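Local coordinates for molybdopterin biosynthesis moeA protein (Pyrococcus horikoshii, PDB 1WU2) that probably takes part in molybdenum cofactor biosynthesis, as MoeA proteins do, by helping insert molybdenum into molybdopterin, at residues A35-T46 with L172-K182; N249-T257 with K292-V303. All coordinates share one frame; numbering follows the deposited sequence.

Contact 1 (A35-T46 with L172-K182); sequences AVGRVLAEDIVT and LGIKKVPVKVK
Leu40 and Val177 meet at the tightly packed heart of this contact. Their methyls CD2 of Leu40 and CG2 of Val177 sit 3.4 Å apart, closer than carbons usually come, with the two side chains crossing at about a right angle. With chi1 at 69°, Val177 aims CG2 at Leu40 and Ile44, whose CD1 lies 4.1 Å from it, and turns CG1 to Ala35 CB. The other branch of Ile44, CG2, reaches Ile174 CD1 at 3.6 Å and also touches Leu172 CD1; Leu169 of helix 163-171 closes in on Ile44, Ile174 and Val177. Two backbone bonds fasten the segments beside this apolar cluster. Lys180 N meets Val39 O (2.9 Å) nearly end-on to the carbonyl, whereas the N-H of Ala41 points almost straight at Pro178 O (3.2 Å) but from above its carbonyl plane. They flank a single beta bridge, Leu40 with Val179, that holds the loop around Leu40 against strand 176-180, itself paired antiparallel with strand 27-31. One water joins Val39 N to Lys180 O, and a second spans Ala41 O and Lys180 NZ, an ammonium that also forms a salt bridge with Glu23. Toward solvent the fit slackens. Arg38, bent at chi2 and chi3, lays one guanidinium face against Lys182 CE, 3.7 Å from NE of Arg38, while NH1 forms a salt bridge with Glu28. Exposed Glu42 merely rests OE2 against Pro178 CG.

Contact 2 (N249-T257 with K292-V303); sequences NECDIVLIT and KVFIMSGYPVSV
The axes of strands 252-255 and 293-295 come within 4.8 Å of each other, running parallel with 18° between them. Four hydrogen bonds zigzag across: Ile253 N to Lys292 O, Phe294 N to Ile253 O, Leu255 N to Phe294 O, and Met296 N to Leu255 O, the shortest at 2.8 Å. On the sheet face carrying Ile253, Leu255, Val293 and Ile295, the tightest fit is Leu255 CD2 against Val293 CG1, 3.3 Å apart. Leu255 CG lies between the backbone N and the carbonyl carbon (chi1 56°), which spreads its two methyls over both neighbours: CD2 on Val293 and CD1 beside Ile295 CD1, at 3.9 Å. An alanine here would remove both methyls and is likely to open a gap between Val293 and Ile295, leaving their ends freer to turn. The other face carries Val254 and Phe294. Val254 CG1 meets SE of the selenomethionine Met296 at 3.5 Å, the two side chains crossing at about a right angle, while Asp252 CB comes within 4.0 Å of Phe294 CE2. The buried Asp252 OD2 has no polar partner in the model. Beyond the strands, Ile256 CD1 bridges Met296 CB and Val303 CG2, and Ile256 CG2 lies 3.4 Å from Gly298 CA, where the chain turns into helix 300-319. Strand 252-255 has strand 184-190 along its other edge, and strand 288-290 flanks 293-295. Helix 300-319 packs on Phe294 and Met296, and helix 212-222 on Val254 and Val303, building an alpha/beta core in the probable molybdopterin-binding domain.

Overall arrangement
Contact 1 closes before contact 2 opens along the chain, and their centres lie 30 Å apart, although their nearest atoms come within about 5 Å without touching. They share no sheet: contact 1 involves strand 176-180 of a small two-stranded sheet, whereas contact 2 is central to the mixed sheet of the probable molybdopterin-binding domain. Strand 184-190, which follows segment 172-182 almost at once, pairs with strand 252-255. This short link probably helps set how the N-terminal region sits against that domain. Contact 1 joins chain parts 126 residues apart, with the six-stranded sheet that includes strand 77-84 between them; contact 2 closes a shorter excursion within its own domain.

Contact 1 (A35-T46 with L172-K182)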
loop_
_atom_site.group_PDB
_atom_site.type_symbol
_atom_site.label_atom_id
_atom_site.label_comp_id
_atom_site.label_asym_id
_atom_site.label_seq_id
_atom_site.Cartn_x
_atom_site.Cartn_y
_atom_site.Cartn_z
ATOM N N ALA A 35 7.939 -13.437 0.747
ATOM C CA ALA A 35 6.789 -13.472 1.659
ATOM C C ALA A 35 6.025 -12.149 1.770
ATOM O O ALA A 35 4.875 -12.147 2.192
ATOM C CB ALA A 35 7.233 -13.929 3.049
ATOM N N VAL A 36 6.657 -11.033 1.410
ATOM C CA VAL A 36 6.027 -9.716 1.551
ATOM C C VAL A 36 4.815 -9.579 0.617
ATOM O O VAL A 36 4.907 -9.873 -0.573
ATOM C CB VAL A 36 7.029 -8.569 1.268
ATOM C CG1 VAL A 36 6.321 -7.213 1.256
ATOM C CG2 VAL A 36 8.156 -8.568 2.303
ATOM N N GLY A 37 3.687 -9.135 1.172
ATOM C CA GLY A 37 2.452 -8.968 0.418
ATOM C C GLY A 37 1.534 -10.177 0.478
ATOM O O GLY A 37 0.385 -10.114 0.041
ATOM N N ARG A 38 2.036 -11.281 1.024
ATOM C CA ARG A 38 1.266 -12.514 1.142
ATOM C C ARG A 38 0.425 -12.532 2.412
ATOM O O ARG A 38 0.691 -11.797 3.359
ATOM C CB ARG A 38 2.197 -13.722 1.113
ATOM C CG ARG A 38 2.794 -13.976 -0.254
ATOM C CD ARG A 38 1.826 -14.650 -1.214
ATOM N NE ARG A 38 2.529 -15.518 -2.153
ATOM C CZ ARG A 38 2.093 -16.692 -2.590
ATOM N NH1 ARG A 38 0.929 -17.190 -2.189
ATOM N NH2 ARG A 38 2.839 -17.377 -3.447
ATOM N N VAL A 39 -0.584 -13.394 2.420
ATOM C CA VAL A 39 -1.550 -13.465 3.508
ATOM C C VAL A 39 -1.358 -14.744 4.307
ATOM O O VAL A 39 -1.463 -15.835 3.759
ATOM C CB VAL A 39 -2.990 -13.427 2.970
ATOM C CG1 VAL A 39 -4.000 -13.358 4.122
ATOM C CG2 VAL A 39 -3.164 -12.255 2.016
ATOM N N LEU A 40 -1.095 -14.599 5.603
ATOM C CA LEU A 40 -0.894 -15.739 6.493
ATOM C C LEU A 40 -2.113 -16.655 6.547
ATOM O O LEU A 40 -3.236 -16.194 6.757
ATOM C CB LEU A 40 -0.570 -15.260 7.911
ATOM C CG LEU A 40 0.877 -14.868 8.203
ATOM C CD1 LEU A 40 0.988 -14.433 9.655
ATOM C CD2 LEU A 40 1.828 -16.025 7.915
ATOM N N ALA A 41 -1.872 -17.953 6.371
ATOM C CA ALA A 41 -2.927 -18.965 6.407
ATOM C C ALA A 41 -3.412 -19.246 7.825
ATOM O O ALA A 41 -4.548 -19.680 8.018
ATOM C CB ALA A 41 -2.435 -20.253 5.773
ATOM N N GLU A 42 -2.544 -19.015 8.807
ATOM C CA GLU A 42 -2.852 -19.319 10.204
ATOM C C GLU A 42 -2.094 -18.415 11.178
ATOM O O GLU A 42 -1.193 -17.674 10.786
ATOM C CB GLU A 42 -2.513 -20.787 10.502
ATOM C CG GLU A 42 -1.050 -21.152 10.261
ATOM C CD GLU A 42 -0.759 -22.633 10.462
ATOM O OE1 GLU A 42 -1.267 -23.218 11.450
ATOM O OE2 GLU A 42 -0.015 -23.212 9.637
ATOM N N ASP A 43 -2.475 -18.487 12.451
ATOM C CA ASP A 43 -1.712 -17.865 13.529
ATOM C C ASP A 43 -0.296 -18.450 13.562
ATOM O O ASP A 43 -0.105 -19.648 13.338
ATOM C CB ASP A 43 -2.382 -18.120 14.888
ATOM C CG ASP A 43 -3.662 -17.310 15.093
ATOM O OD1 ASP A 43 -3.911 -16.319 14.371
ATOM O OD2 ASP A 43 -4.482 -17.597 15.982
ATOM N N ILE A 44 0.684 -17.595 13.838
ATOM C CA ILE A 44 2.072 -18.001 14.025
ATOM C C ILE A 44 2.358 -17.931 15.518
ATOM O O ILE A 44 2.274 -16.864 16.119
ATOM C CB ILE A 44 3.022 -17.060 13.246
ATOM C CG1 ILE A 44 2.690 -17.061 11.749
ATOM C CG2 ILE A 44 4.478 -17.453 13.467
ATOM C CD1 ILE A 44 2.852 -18.403 11.065
ATOM N N VAL A 45 2.670 -19.079 16.111
ATOM C CA VAL A 45 2.988 -19.168 17.531
ATOM C C VAL A 45 4.478 -19.444 17.691
ATOM O O VAL A 45 5.009 -20.375 17.090
ATOM C CB VAL A 45 2.191 -20.298 18.223
ATOM C CG1 VAL A 45 2.486 -20.328 19.718
ATOM C CG2 VAL A 45 0.699 -20.129 17.976
ATOM N N THR A 46 5.143 -18.623 18.493
ATOM C CA THR A 46 6.558 -18.808 18.796
ATOM C C THR A 46 6.788 -19.997 19.732
ATOM O O THR A 46 6.005 -20.231 20.649
ATOM C CB THR A 46 7.157 -17.502 19.400
ATOM O OG1 THR A 46 8.540 -17.691 19.705
ATOM C CG2 THR A 46 6.545 -17.148 20.754
ATOM N N LEU A 172 11.826 -16.328 14.829
ATOM C CA LEU A 172 11.200 -17.561 15.307
ATOM C C LEU A 172 11.759 -18.824 14.627
ATOM O O LEU A 172 11.356 -19.936 14.960
ATOM C CB LEU A 172 9.684 -17.512 15.084
ATOM C CG LEU A 172 8.834 -16.353 15.634
ATOM C CD1 LEU A 172 7.407 -16.833 15.887
ATOM C CD2 LEU A 172 9.417 -15.713 16.890
ATOM N N GLY A 173 12.664 -18.652 13.666
ATOM C CA GLY A 173 13.279 -19.770 12.966
ATOM C C GLY A 173 12.420 -20.399 11.878
ATOM O O GLY A 173 12.579 -21.580 11.575
ATOM N N ILE A 174 11.516 -19.618 11.289
ATOM C CA ILE A 174 10.654 -20.101 10.210
ATOM C C ILE A 174 11.282 -19.738 8.867
ATOM O O ILE A 174 11.388 -18.564 8.531
ATOM C CB ILE A 174 9.231 -19.497 10.328
ATOM C CG1 ILE A 174 8.595 -19.870 11.670
ATOM C CG2 ILE A 174 8.333 -19.987 9.191
ATOM C CD1 ILE A 174 7.539 -18.894 12.134
ATOM N N LYS A 175 11.706 -20.750 8.114
ATOM C CA LYS A 175 12.332 -20.549 6.807
ATOM C C LYS A 175 11.287 -20.321 5.717
ATOM O O LYS A 175 11.459 -19.459 4.851
ATOM C CB LYS A 175 13.195 -21.758 6.437
ATOM C CG LYS A 175 14.410 -21.961 7.335
ATOM C CD LYS A 175 15.201 -23.193 6.917
ATOM C CE LYS A 175 16.653 -23.129 7.377
ATOM N NZ LYS A 175 17.521 -24.059 6.594
ATOM N N LYS A 176 10.220 -21.115 5.757
ATOM C CA LYS A 176 9.124 -21.006 4.799
ATOM C C LYS A 176 7.790 -20.911 5.545
ATOM O O LYS A 176 7.371 -21.861 6.214
ATOM C CB LYS A 176 9.127 -22.203 3.849
ATOM C CG LYS A 176 10.395 -22.327 3.010
ATOM C CD LYS A 176 10.376 -23.578 2.129
ATOM C CE LYS A 176 9.489 -23.398 0.900
ATOM N NZ LYS A 176 10.279 -23.160 -0.340
ATOM N N VAL A 177 7.147 -19.750 5.432
ATOM C CA VAL A 177 5.926 -19.436 6.175
ATOM C C VAL A 177 4.655 -19.834 5.404
ATOM O O VAL A 177 4.544 -19.563 4.208
ATOM C CB VAL A 177 5.884 -17.925 6.549
ATOM C CG1 VAL A 177 5.680 -17.030 5.319
ATOM C CG2 VAL A 177 4.817 -17.653 7.598
ATOM N N PRO A 178 3.705 -20.485 6.077
ATOM C CA PRO A 178 2.442 -20.860 5.429
ATOM C C PRO A 178 1.550 -19.657 5.110
ATOM O O PRO A 178 1.209 -18.888 6.005
ATOM C CB PRO A 178 1.772 -21.778 6.460
ATOM C CG PRO A 178 2.382 -21.418 7.767
ATOM C CD PRO A 178 3.761 -20.936 7.480
ATOM N N VAL A 179 1.194 -19.511 3.837
ATOM C CA VAL A 179 0.300 -18.456 3.369
ATOM C C VAL A 179 -0.780 -19.042 2.459
ATOM O O VAL A 179 -0.629 -20.141 1.930
ATOM C CB VAL A 179 1.071 -17.349 2.605
ATOM C CG1 VAL A 179 2.020 -16.617 3.537
ATOM C CG2 VAL A 179 1.828 -17.918 1.400
ATOM N N LYS A 180 -1.870 -18.306 2.278
ATOM C CA LYS A 180 -2.939 -18.736 1.385
ATOM C C LYS A 180 -2.453 -18.742 -0.064
ATOM O O LYS A 180 -1.665 -17.884 -0.473
ATOM C CB LYS A 180 -4.156 -17.813 1.503
ATOM C CG LYS A 180 -4.818 -17.805 2.872
ATOM C CD LYS A 180 -5.735 -18.995 3.071
ATOM C CE LYS A 180 -6.717 -18.751 4.203
ATOM N NZ LYS A 180 -7.596 -19.927 4.438
ATOM N N VAL A 181 -2.923 -19.726 -0.825
ATOM C CA VAL A 181 -2.724 -19.757 -2.267
ATOM C C VAL A 181 -3.512 -18.596 -2.862
ATOM O O VAL A 181 -4.644 -18.337 -2.450
ATOM C CB VAL A 181 -3.203 -21.099 -2.878
ATOM C CG1 VAL A 181 -3.295 -21.018 -4.401
ATOM C CG2 VAL A 181 -2.269 -22.230 -2.463
ATOM N N LYS A 182 -2.894 -17.893 -3.806
ATOM C CA LYS A 182 -3.522 -16.764 -4.478
ATOM C C LYS A 182 -4.709 -17.260 -5.291
ATOM O O LYS A 182 -4.546 -18.163 -6.114
ATOM C CB LYS A 182 -2.536 -16.077 -5.418
ATOM C CG LYS A 182 -1.320 -15.492 -4.737
ATOM C CD LYS A 182 -0.565 -14.574 -5.683
ATOM C CE LYS A 182 0.683 -14.005 -5.040
ATOM N NZ LYS A 182 1.328 -13.004 -5.930
HETATM O O HOH W 1 -1.120 -15.258 -0.073
HETATM O O HOH W 2 -5.855 -21.147 6.140
#

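Contact 2 (N249-T257 with K292-V303)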
loop_
_atom_site.group_PDB
_atom_site.type_symbol
_atom_site.label_atom_id
_atom_site.label_comp_id
_atom_site.label_asym_id
_atom_site.label_seq_id
_atom_site.Cartn_x
_atom_site.Cartn_y
_atom_site.Cartn_z
ATOM N N ASN A 249 -11.123 -23.668 -14.552
ATOM C CA ASN A 249 -9.720 -23.336 -14.290
ATOM C C ASN A 249 -9.511 -22.430 -13.073
ATOM O O ASN A 249 -8.441 -22.454 -12.466
ATOM C CB ASN A 249 -9.100 -22.644 -15.514
ATOM C CG ASN A 249 -8.838 -23.596 -16.678
ATOM O OD1 ASN A 249 -9.089 -24.799 -16.592
ATOM N ND2 ASN A 249 -8.323 -23.049 -17.778
ATOM N N GLU A 250 -10.527 -21.641 -12.720
ATOM C CA GLU A 250 -10.376 -20.571 -11.732
ATOM C C GLU A 250 -11.368 -20.633 -10.585
ATOM O O GLU A 250 -12.384 -21.323 -10.648
ATOM C CB GLU A 250 -10.530 -19.207 -12.404
ATOM C CG GLU A 250 -9.232 -18.620 -12.919
ATOM C CD GLU A 250 -9.146 -18.606 -14.419
ATOM O OE1 GLU A 250 -8.015 -18.636 -14.933
ATOM O OE2 GLU A 250 -10.197 -18.566 -15.088
ATOM N N CYS A 251 -11.053 -19.867 -9.545
ATOM C CA CYS A 251 -11.899 -19.745 -8.368
ATOM C C CYS A 251 -13.023 -18.748 -8.655
ATOM O O CYS A 251 -14.188 -19.006 -8.352
ATOM C CB CYS A 251 -11.066 -19.292 -7.164
ATOM S SG CYS A 251 -9.474 -20.139 -6.976
ATOM N N ASP A 252 -12.657 -17.601 -9.222
ATOM C CA ASP A 252 -13.630 -16.647 -9.753
ATOM C C ASP A 252 -13.193 -16.171 -11.136
ATOM O O ASP A 252 -12.053 -16.387 -11.541
ATOM C CB ASP A 252 -13.873 -15.480 -8.769
ATOM C CG ASP A 252 -12.907 -14.308 -8.959
ATOM O OD1 ASP A 252 -12.779 -13.800 -10.090
ATOM O OD2 ASP A 252 -12.254 -13.798 -8.022
ATOM N N ILE A 253 -14.112 -15.547 -11.865
ATOM C CA ILE A 253 -13.823 -15.039 -13.204
ATOM C C ILE A 253 -14.507 -13.685 -13.436
ATOM O O ILE A 253 -15.649 -13.466 -13.046
ATOM C CB ILE A 253 -14.141 -16.114 -14.332
ATOM C CG1 ILE A 253 -15.040 -15.559 -15.442
ATOM C CG2 ILE A 253 -14.741 -17.403 -13.754
ATOM C CD1 ILE A 253 -14.273 -14.852 -16.525
ATOM N N VAL A 254 -13.766 -12.787 -14.071
ATOM C CA VAL A 254 -14.197 -11.434 -14.366
ATOM C C VAL A 254 -14.351 -11.321 -15.878
ATOM O O VAL A 254 -13.473 -11.743 -16.617
ATOM C CB VAL A 254 -13.125 -10.425 -13.871
ATOM C CG1 VAL A 254 -13.175 -9.127 -14.653
ATOM C CG2 VAL A 254 -13.272 -10.165 -12.371
ATOM N N LEU A 255 -15.468 -10.769 -16.341
ATOM C CA LEU A 255 -15.654 -10.525 -17.772
ATOM C C LEU A 255 -16.217 -9.134 -18.074
ATOM O O LEU A 255 -17.049 -8.612 -17.339
ATOM C CB LEU A 255 -16.505 -11.620 -18.428
ATOM C CG LEU A 255 -17.897 -11.912 -17.869
ATOM C CD1 LEU A 255 -18.968 -11.124 -18.620
ATOM C CD2 LEU A 255 -18.183 -13.405 -17.950
ATOM N N ILE A 256 -15.761 -8.583 -19.194
ATOM C CA ILE A 256 -16.037 -7.218 -19.625
ATOM C C ILE A 256 -17.149 -7.224 -20.675
ATOM O O ILE A 256 -17.363 -8.236 -21.337
ATOM C CB ILE A 256 -14.734 -6.637 -20.240
ATOM C CG1 ILE A 256 -13.626 -6.546 -19.183
ATOM C CG2 ILE A 256 -14.976 -5.298 -20.902
ATOM C CD1 ILE A 256 -13.991 -5.755 -17.947
ATOM N N THR A 257 -17.856 -6.105 -20.828
ATOM C CA THR A 257 -18.831 -5.965 -21.914
ATOM C C THR A 257 -18.117 -5.655 -23.231
ATOM O O THR A 257 -18.753 -5.415 -24.260
ATOM C CB THR A 257 -19.882 -4.879 -21.597
ATOM O OG1 THR A 257 -20.976 -4.979 -22.519
ATOM C CG2 THR A 257 -19.341 -3.475 -21.836
ATOM N N LYS A 292 -19.757 -17.419 -9.382
ATOM C CA LYS A 292 -18.361 -16.959 -9.365
ATOM C C LYS A 292 -17.987 -16.041 -10.538
ATOM O O LYS A 292 -16.808 -15.778 -10.752
ATOM C CB LYS A 292 -17.379 -18.147 -9.312
ATOM C CG LYS A 292 -17.743 -19.255 -8.327
ATOM C CD LYS A 292 -17.963 -18.710 -6.929
ATOM C CE LYS A 292 -17.947 -19.820 -5.890
ATOM N NZ LYS A 292 -18.988 -19.615 -4.857
ATOM N N VAL A 293 -18.975 -15.540 -11.276
ATOM C CA VAL A 293 -18.726 -14.729 -12.467
ATOM C C VAL A 293 -19.181 -13.286 -12.242
ATOM O O VAL A 293 -20.337 -13.033 -11.919
ATOM C CB VAL A 293 -19.439 -15.300 -13.711
ATOM C CG1 VAL A 293 -19.029 -14.537 -14.964
ATOM C CG2 VAL A 293 -19.129 -16.780 -13.874
ATOM N N PHE A 294 -18.259 -12.351 -12.438
ATOM C CA PHE A 294 -18.494 -10.928 -12.231
ATOM C C PHE A 294 -18.675 -10.257 -13.592
ATOM O O PHE A 294 -17.731 -10.191 -14.376
ATOM C CB PHE A 294 -17.287 -10.292 -11.523
ATOM C CG PHE A 294 -17.073 -10.769 -10.107
ATOM C CD1 PHE A 294 -17.228 -9.895 -9.038
ATOM C CD2 PHE A 294 -16.690 -12.075 -9.841
ATOM C CE1 PHE A 294 -17.024 -10.321 -7.734
ATOM C CE2 PHE A 294 -16.488 -12.507 -8.539
ATOM C CZ PHE A 294 -16.653 -11.629 -7.484
ATOM N N ILE A 295 -19.880 -9.764 -13.869
ATOM C CA ILE A 295 -20.163 -9.044 -15.115
ATOM C C ILE A 295 -19.797 -7.565 -14.947
ATOM O O ILE A 295 -20.421 -6.852 -14.164
ATOM C CB ILE A 295 -21.662 -9.166 -15.536
ATOM C CG1 ILE A 295 -22.260 -10.547 -15.213
ATOM C CG2 ILE A 295 -21.819 -8.865 -17.023
ATOM C CD1 ILE A 295 -21.491 -11.734 -15.765
HETATM N N MSE A 296 -18.800 -7.109 -15.701
HETATM C CA MSE A 296 -18.266 -5.753 -15.566
HETATM C C MSE A 296 -18.658 -4.883 -16.768
HETATM O O MSE A 296 -19.260 -5.371 -17.727
HETATM C CB MSE A 296 -16.739 -5.774 -15.388
HETATM C CG MSE A 296 -16.173 -7.037 -14.733
HETATM SE SE MSE A 296 -15.120 -6.714 -13.112
HETATM C CE MSE A 296 -16.568 -6.321 -11.966
ATOM N N SER A 297 -18.273 -3.607 -16.724
ATOM C CA SER A 297 -18.896 -2.564 -17.551
ATOM C C SER A 297 -18.165 -2.154 -18.835
ATOM O O SER A 297 -18.754 -1.479 -19.683
ATOM C CB SER A 297 -19.133 -1.312 -16.700
ATOM O OG SER A 297 -18.787 -0.139 -17.414
ATOM N N GLY A 298 -16.886 -2.498 -18.968
ATOM C CA GLY A 298 -16.145 -2.201 -20.187
ATOM C C GLY A 298 -15.457 -0.851 -20.282
ATOM O O GLY A 298 -14.455 -0.733 -20.990
ATOM N N TYR A 299 -15.977 0.162 -19.598
ATOM C CA TYR A 299 -15.327 1.470 -19.581
ATOM C C TYR A 299 -14.453 1.596 -18.327
ATOM O O TYR A 299 -14.927 1.338 -17.226
ATOM C CB TYR A 299 -16.369 2.589 -19.686
ATOM C CG TYR A 299 -16.848 2.777 -21.117
ATOM C CD1 TYR A 299 -18.201 2.683 -21.444
ATOM C CD2 TYR A 299 -15.937 3.009 -22.153
ATOM C CE1 TYR A 299 -18.636 2.833 -22.765
ATOM C CE2 TYR A 299 -16.359 3.160 -23.466
ATOM C CZ TYR A 299 -17.706 3.071 -23.767
ATOM O OH TYR A 299 -18.112 3.222 -25.071
ATOM N N PRO A 300 -13.179 1.964 -18.500
ATOM C CA PRO A 300 -12.189 1.922 -17.413
ATOM C C PRO A 300 -12.626 2.529 -16.080
ATOM O O PRO A 300 -12.421 1.902 -15.046
ATOM C CB PRO A 300 -11.011 2.714 -17.989
ATOM C CG PRO A 300 -11.108 2.519 -19.446
ATOM C CD PRO A 300 -12.572 2.441 -19.758
ATOM N N VAL A 301 -13.221 3.715 -16.102
ATOM C CA VAL A 301 -13.651 4.367 -14.864
ATOM C C VAL A 301 -14.694 3.506 -14.149
ATOM O O VAL A 301 -14.645 3.341 -12.932
ATOM C CB VAL A 301 -14.226 5.781 -15.121
ATOM C CG1 VAL A 301 -14.757 6.393 -13.826
ATOM C CG2 VAL A 301 -13.165 6.687 -15.745
ATOM N N SER A 302 -15.626 2.963 -14.921
ATOM C CA SER A 302 -16.686 2.107 -14.390
ATOM C C SER A 302 -16.202 0.736 -13.887
ATOM O O SER A 302 -16.739 0.212 -12.916
ATOM C CB SER A 302 -17.770 1.929 -15.455
ATOM O OG SER A 302 -18.848 1.151 -14.973
ATOM N N VAL A 303 -15.202 0.155 -14.547
ATOM C CA VAL A 303 -14.604 -1.107 -14.100
ATOM C C VAL A 303 -13.866 -0.922 -12.773
ATOM O O VAL A 303 -13.882 -1.811 -11.927
ATOM C CB VAL A 303 -13.618 -1.679 -15.156
ATOM C CG1 VAL A 303 -12.769 -2.815 -14.575
ATOM C CG2 VAL A 303 -14.373 -2.162 -16.369
#